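Local structure of oxysterol-binding protein homolog 3 (Saccharomyces cerevisiae, 4IC4) at residues E80-L84 / I282-G286; I311-P317 / R385-W390. The protein transfers lipids between membranes without vesicles, coupled to phosphoinositides, and helps to maintain intracellular sterol distribution, its lipid-binding OSBP-related domain being the part held in this chain. One frame throughout, in Å; residues are numbered along the deposited sequence.

Interaction 1: residues E80-L84 / I282-G286; sequences EYAPL and IWEVG
Trp283 drives the N-H edge of its indole into the face of the Tyr81 ring, an edge-to-face (T-shaped) stack with the planes at 90° and the centroid of the five-membered ring 4.4 Å from that of the tyrosine ring. NE1 leads: it sits over the centre of the phenol ring, 3.3 Å from Tyr81 CD1, so the polar N-H edge meets the pi cloud rather than another hydrocarbon. The indole reaches this position because Trp283 CG stands opposite the backbone N (chi1 162°), with its CB directed toward 80-84. On the opposite face of the phenol ring lies Glu80 CG, offset toward the rim, and the ring is thus held between two side chains. Its rim is fixed as well: Gly286 N, close to the ring plane, donates a hydrogen bond to Tyr81 OH (2.9 Å, N-H...O angle 154°). Leu84 fills the other half of the tight region, its CD1 lying 3.7 Å from Trp283 CD1 and its CD2 3.5 Å from Ile282 O. Leu84 N donates to Tyr81 O within the same turn, and both side chains touch the indole. Ser104 of helix 94-104 touches both Tyr81 and Trp283. The contact is looser toward Glu284 and Gly286. Glu284, exposed, points its CB away from 80-84 and meets the tyrosine through its carbonyl oxygen, 3.6 Å from Tyr81 CE1, while Gly286, at the partly exposed margin, contributes its N-H. Ile282 and Trp283 form a classic beta bulge opposite Leu273 of the neighbouring antiparallel strand 272-275, where strand 281-284 of the barrel domain packs against the 80-84 segment leading into helix 83-88.

Interaction 2: residues I311-P317 / R385-W390; sequences IEKGNLP and RKKHDW
The carbonyl oxygen of Ile311 is gripped twice, by Arg385 and by a water. Arg385 NH2 donates to Ile311 O at 2.9 Å and 156°; the acceptor lies near the guanidinium plane, although the donor stands well above the plane of the carbonyl. Water 1 donates to the same oxygen and accepts from Arg385 NH1, closing a small ring at the end of the guanidinium. The arginine chain gets there fully extended from CG to NE, and Asn315 CB settles over one guanidinium face, 3.6 Å from NH2. Farther along, water 3 donates to Asn315 O and to Arg385 O and lies 2.7 Å from His388 ND1. Trp390 NE1 donates to this water and weakly to water 2, which in turn donates to the carbonyl oxygens of Gly314 and Leu316, so the indole N-H is tied to the loop through solvent. The face of its six-membered ring takes a CH-pi contact: Pro317 CB stands 3.6 Å from the centroid of that ring, 11° off the normal. A serine in place of Trp390 would probably leave Pro317 without its aromatic platform and both waters without the indole N-H. Helix 381-386 ends here in a Schellman motif, with His388 at positive phi as the C-prime residue. Tyr381 of that helix touches both Pro317 and Trp390, while strand 127-132 runs alongside, Glu129 forming a salt bridge with Arg385 NE and Thr127 meeting Pro317.

Interactions 1 and 2 lie in the same OSBP-related domain but do not touch: their centres are 29 Å apart and their nearest atoms about 14 Å. They follow in series along the chain, interaction 1 closing before interaction 2 opens. Each joins parts far apart in sequence; interaction 1 includes a strand, while interaction 2 lies beside one. Interaction 1 uses strand 281-284, the last of the paired series, and fastens the helical region before the strands to it; interaction 2 joins the late loop to the C-terminal part at the end of helix 381-386, beside 127-132, the first of that series. Both lie away from the phosphoinositide-binding residues.

Interaction 1: residues E80-L84 / I282-G286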
loop_
_atom_site.group_PDB
_atom_site.type_symbol
_atom_site.label_atom_id
_atom_site.label_comp_id
_atom_site.label_asym_id
_atom_site.label_seq_id
_atom_site.Cartn_x
_atom_site.Cartn_y
_atom_site.Cartn_z
ATOM N N GLU A 80 -5.845 3.840 4.355
ATOM C CA GLU A 80 -6.934 3.333 5.183
ATOM C C GLU A 80 -7.369 4.372 6.219
ATOM O O GLU A 80 -8.557 4.503 6.510
ATOM C CB GLU A 80 -6.510 2.049 5.912
ATOM C CG GLU A 80 -7.594 1.490 6.832
ATOM C CD GLU A 80 -7.157 0.262 7.619
ATOM O OE1 GLU A 80 -6.025 -0.235 7.418
ATOM O OE2 GLU A 80 -7.964 -0.208 8.447
ATOM N N TYR A 81 -6.402 5.102 6.774
ATOM C CA TYR A 81 -6.699 6.103 7.796
ATOM C C TYR A 81 -6.517 7.531 7.286
ATOM O O TYR A 81 -6.010 8.414 7.993
ATOM C CB TYR A 81 -5.820 5.852 9.028
ATOM C CG TYR A 81 -6.006 4.472 9.624
ATOM C CD1 TYR A 81 -7.077 4.185 10.474
ATOM C CD2 TYR A 81 -5.126 3.435 9.306
ATOM C CE1 TYR A 81 -7.267 2.893 10.994
ATOM C CE2 TYR A 81 -5.309 2.148 9.820
ATOM C CZ TYR A 81 -6.377 1.883 10.659
ATOM O OH TYR A 81 -6.545 0.609 11.155
ATOM N N ALA A 82 -6.951 7.743 6.049
ATOM C CA ALA A 82 -6.885 9.046 5.401
ATOM C C ALA A 82 -7.510 10.175 6.228
ATOM O O ALA A 82 -7.083 11.326 6.118
ATOM C CB ALA A 82 -7.559 8.976 4.034
ATOM N N PRO A 83 -8.544 9.875 7.043
ATOM C CA PRO A 83 -9.136 10.960 7.839
ATOM C C PRO A 83 -8.115 11.670 8.733
ATOM O O PRO A 83 -8.343 12.799 9.167
ATOM C CB PRO A 83 -10.228 10.249 8.631
ATOM C CG PRO A 83 -10.701 9.217 7.649
ATOM C CD PRO A 83 -9.405 8.676 7.079
ATOM N N LEU A 84 -6.996 11.009 9.015
ATOM C CA LEU A 84 -5.949 11.627 9.826
ATOM C C LEU A 84 -5.379 12.835 9.087
ATOM O O LEU A 84 -5.010 13.839 9.702
ATOM C CB LEU A 84 -4.819 10.630 10.099
ATOM C CG LEU A 84 -5.090 9.542 11.142
ATOM C CD1 LEU A 84 -3.969 8.521 11.115
ATOM C CD2 LEU A 84 -5.203 10.171 12.526
ATOM N N ILE A 282 -4.504 9.799 19.421
ATOM C CA ILE A 282 -4.388 10.423 18.106
ATOM C C ILE A 282 -4.901 9.497 17.008
ATOM O O ILE A 282 -5.501 9.946 16.033
ATOM C CB ILE A 282 -2.910 10.766 17.789
ATOM C CG1 ILE A 282 -2.337 11.690 18.867
ATOM C CG2 ILE A 282 -2.805 11.398 16.408
ATOM C CD1 ILE A 282 -3.016 13.033 18.960
ATOM N N TRP A 283 -4.668 8.202 17.185
ATOM C CA TRP A 283 -5.064 7.201 16.198
ATOM C C TRP A 283 -5.258 5.841 16.855
ATOM O O TRP A 283 -4.591 5.515 17.838
ATOM C CB TRP A 283 -3.973 7.094 15.121
ATOM C CG TRP A 283 -4.027 5.838 14.285
ATOM C CD1 TRP A 283 -4.842 5.595 13.214
ATOM C CD2 TRP A 283 -3.249 4.647 14.474
ATOM N NE1 TRP A 283 -4.619 4.331 12.726
ATOM C CE2 TRP A 283 -3.648 3.725 13.480
ATOM C CE3 TRP A 283 -2.254 4.269 15.386
ATOM C CZ2 TRP A 283 -3.086 2.448 13.372
ATOM C CZ3 TRP A 283 -1.695 3.000 15.281
ATOM C CH2 TRP A 283 -2.113 2.104 14.279
ATOM N N GLU A 284 -6.170 5.052 16.294
ATOM C CA GLU A 284 -6.460 3.708 16.781
ATOM C C GLU A 284 -6.791 2.842 15.570
ATOM O O GLU A 284 -7.354 3.332 14.595
ATOM C CB GLU A 284 -7.663 3.722 17.730
ATOM C CG GLU A 284 -7.490 4.566 18.975
ATOM C CD GLU A 284 -8.779 4.684 19.763
ATOM O OE1 GLU A 284 -9.757 5.232 19.213
ATOM O OE2 GLU A 284 -8.816 4.230 20.927
ATOM N N VAL A 285 -6.443 1.563 15.633
ATOM C CA VAL A 285 -6.727 0.665 14.521
ATOM C C VAL A 285 -8.227 0.459 14.359
ATOM O O VAL A 285 -9.004 0.657 15.298
ATOM C CB VAL A 285 -6.062 -0.724 14.711
ATOM C CG1 VAL A 285 -4.548 -0.574 14.772
ATOM C CG2 VAL A 285 -6.587 -1.395 15.973
ATOM N N GLY A 286 -8.623 0.077 13.151
ATOM C CA GLY A 286 -10.020 -0.180 12.871
ATOM C C GLY A 286 -10.301 -1.655 13.080
ATOM O O GLY A 286 -9.691 -2.301 13.934
#

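Interaction 2: residues I311-P317 / R385-W390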
loop_
_atom_site.group_PDB
_atom_site.type_symbol
_atom_site.label_atom_id
_atom_site.label_comp_id
_atom_site.label_asym_id
_atom_site.label_seq_id
_atom_site.Cartn_x
_atom_site.Cartn_y
_atom_site.Cartn_z
ATOM N N ILE A 311 -20.206 2.160 -7.534
ATOM C CA ILE A 311 -19.273 3.236 -7.836
ATOM C C ILE A 311 -18.440 2.880 -9.060
ATOM O O ILE A 311 -18.224 3.709 -9.943
ATOM C CB ILE A 311 -18.313 3.497 -6.655
ATOM C CG1 ILE A 311 -19.091 4.055 -5.464
ATOM C CG2 ILE A 311 -17.211 4.467 -7.082
ATOM C CD1 ILE A 311 -18.244 4.268 -4.236
ATOM N N GLU A 312 -17.998 1.628 -9.117
ATOM C CA GLU A 312 -17.155 1.155 -10.207
ATOM C C GLU A 312 -17.872 0.514 -11.390
ATOM O O GLU A 312 -17.362 0.547 -12.513
ATOM C CB GLU A 312 -16.130 0.141 -9.680
ATOM C CG GLU A 312 -15.149 0.659 -8.633
ATOM C CD GLU A 312 -15.724 0.691 -7.226
ATOM O OE1 GLU A 312 -16.754 0.026 -6.972
ATOM O OE2 GLU A 312 -15.137 1.373 -6.362
ATOM N N LYS A 313 -19.040 -0.075 -11.145
ATOM C CA LYS A 313 -19.776 -0.777 -12.193
ATOM C C LYS A 313 -19.950 -0.001 -13.489
ATOM O O LYS A 313 -20.615 1.037 -13.522
ATOM C CB LYS A 313 -21.157 -1.226 -11.685
ATOM C CG LYS A 313 -21.946 -2.037 -12.716
ATOM C CD LYS A 313 -23.351 -2.374 -12.233
ATOM C CE LYS A 313 -24.144 -3.107 -13.308
ATOM N NZ LYS A 313 -25.557 -3.349 -12.891
ATOM N N GLY A 314 -19.334 -0.526 -14.546
ATOM C CA GLY A 314 -19.419 0.074 -15.866
ATOM C C GLY A 314 -18.582 1.319 -16.080
ATOM O O GLY A 314 -18.626 1.917 -17.153
ATOM N N ASN A 315 -17.801 1.697 -15.071
ATOM C CA ASN A 315 -16.975 2.903 -15.138
ATOM C C ASN A 315 -15.475 2.647 -15.213
ATOM O O ASN A 315 -14.699 3.575 -15.426
ATOM C CB ASN A 315 -17.233 3.771 -13.904
ATOM C CG ASN A 315 -18.680 4.192 -13.775
ATOM O OD1 ASN A 315 -19.222 4.275 -12.670
ATOM N ND2 ASN A 315 -19.313 4.473 -14.904
ATOM N N LEU A 316 -15.067 1.401 -15.030
ATOM C CA LEU A 316 -13.645 1.082 -15.037
ATOM C C LEU A 316 -13.013 0.870 -16.401
ATOM O O LEU A 316 -13.673 0.446 -17.348
ATOM C CB LEU A 316 -13.393 -0.187 -14.219
ATOM C CG LEU A 316 -13.823 -0.234 -12.754
ATOM C CD1 LEU A 316 -13.634 -1.656 -12.235
ATOM C CD2 LEU A 316 -13.007 0.767 -11.936
ATOM N N PRO A 317 -11.719 1.196 -16.522
ATOM C CA PRO A 317 -11.000 1.004 -17.780
ATOM C C PRO A 317 -10.714 -0.504 -17.786
ATOM O O PRO A 317 -10.847 -1.165 -16.758
ATOM C CB PRO A 317 -9.735 1.832 -17.581
ATOM C CG PRO A 317 -9.485 1.684 -16.110
ATOM C CD PRO A 317 -10.870 1.875 -15.528
ATOM N N ARG A 385 -12.787 9.000 -17.297
ATOM C CA ARG A 385 -13.789 8.238 -16.561
ATOM C C ARG A 385 -15.193 8.827 -16.678
ATOM O O ARG A 385 -16.179 8.095 -16.761
ATOM C CB ARG A 385 -13.383 8.157 -15.090
ATOM C CG ARG A 385 -14.112 7.094 -14.280
ATOM C CD ARG A 385 -13.649 7.143 -12.834
ATOM N NE ARG A 385 -14.123 6.028 -12.018
ATOM C CZ ARG A 385 -15.365 5.879 -11.571
ATOM N NH1 ARG A 385 -16.301 6.778 -11.856
ATOM N NH2 ARG A 385 -15.666 4.831 -10.813
ATOM N N LYS A 386 -15.271 10.150 -16.695
ATOM C CA LYS A 386 -16.548 10.848 -16.782
ATOM C C LYS A 386 -17.320 10.496 -18.053
ATOM O O LYS A 386 -18.551 10.538 -18.071
ATOM C CB LYS A 386 -16.300 12.354 -16.719
ATOM C CG LYS A 386 -17.454 13.176 -16.182
ATOM C CD LYS A 386 -16.977 14.579 -15.825
ATOM C CE LYS A 386 -15.808 14.529 -14.841
ATOM N NZ LYS A 386 -15.290 15.882 -14.483
ATOM N N LYS A 387 -16.600 10.132 -19.111
ATOM C CA LYS A 387 -17.241 9.797 -20.377
ATOM C C LYS A 387 -16.899 8.409 -20.913
ATOM O O LYS A 387 -17.083 8.142 -22.100
ATOM C CB LYS A 387 -16.871 10.845 -21.431
ATOM C CG LYS A 387 -17.264 12.270 -21.062
ATOM C CD LYS A 387 -16.831 13.264 -22.132
ATOM C CE LYS A 387 -15.317 13.296 -22.290
ATOM N NZ LYS A 387 -14.895 14.224 -23.378
ATOM N N HIS A 388 -16.418 7.524 -20.042
ATOM C CA HIS A 388 -16.041 6.168 -20.446
ATOM C C HIS A 388 -15.096 6.223 -21.651
ATOM O O HIS A 388 -15.189 5.396 -22.557
ATOM C CB HIS A 388 -17.283 5.347 -20.828
ATOM C CG HIS A 388 -18.370 5.356 -19.796
ATOM N ND1 HIS A 388 -18.200 4.844 -18.527
ATOM C CD2 HIS A 388 -19.651 5.792 -19.857
ATOM C CE1 HIS A 388 -19.330 4.963 -17.852
ATOM N NE2 HIS A 388 -20.226 5.533 -18.636
ATOM N N ASP A 389 -14.191 7.199 -21.657
ATOM C CA ASP A 389 -13.246 7.374 -22.760
ATOM C C ASP A 389 -12.048 6.437 -22.637
ATOM O O ASP A 389 -10.950 6.854 -22.252
ATOM C CB ASP A 389 -12.791 8.840 -22.810
ATOM C CG ASP A 389 -11.814 9.118 -23.938
ATOM O OD1 ASP A 389 -11.868 8.415 -24.968
ATOM O OD2 ASP A 389 -11.003 10.059 -23.799
ATOM N N TRP A 390 -12.271 5.169 -22.980
ATOM C CA TRP A 390 -11.226 4.148 -22.895
ATOM C C TRP A 390 -10.979 3.400 -24.207
ATOM O O TRP A 390 -10.356 2.342 -24.198
ATOM C CB TRP A 390 -11.590 3.102 -21.837
ATOM C CG TRP A 390 -12.164 3.618 -20.550
ATOM C CD1 TRP A 390 -13.416 3.371 -20.062
ATOM C CD2 TRP A 390 -11.481 4.369 -19.535
ATOM N NE1 TRP A 390 -13.554 3.909 -18.808
ATOM C CE2 TRP A 390 -12.384 4.527 -18.457
ATOM C CE3 TRP A 390 -10.196 4.919 -19.426
ATOM C CZ2 TRP A 390 -12.041 5.211 -17.282
ATOM C CZ3 TRP A 390 -9.853 5.600 -18.257
ATOM C CH2 TRP A 390 -10.777 5.739 -17.199
HETATM O O HOH W 1 -18.730 6.600 -10.113
HETATM O O HOH W 2 -16.041 2.073 -18.359
HETATM O O HOH W 3 -15.881 5.390 -17.187
#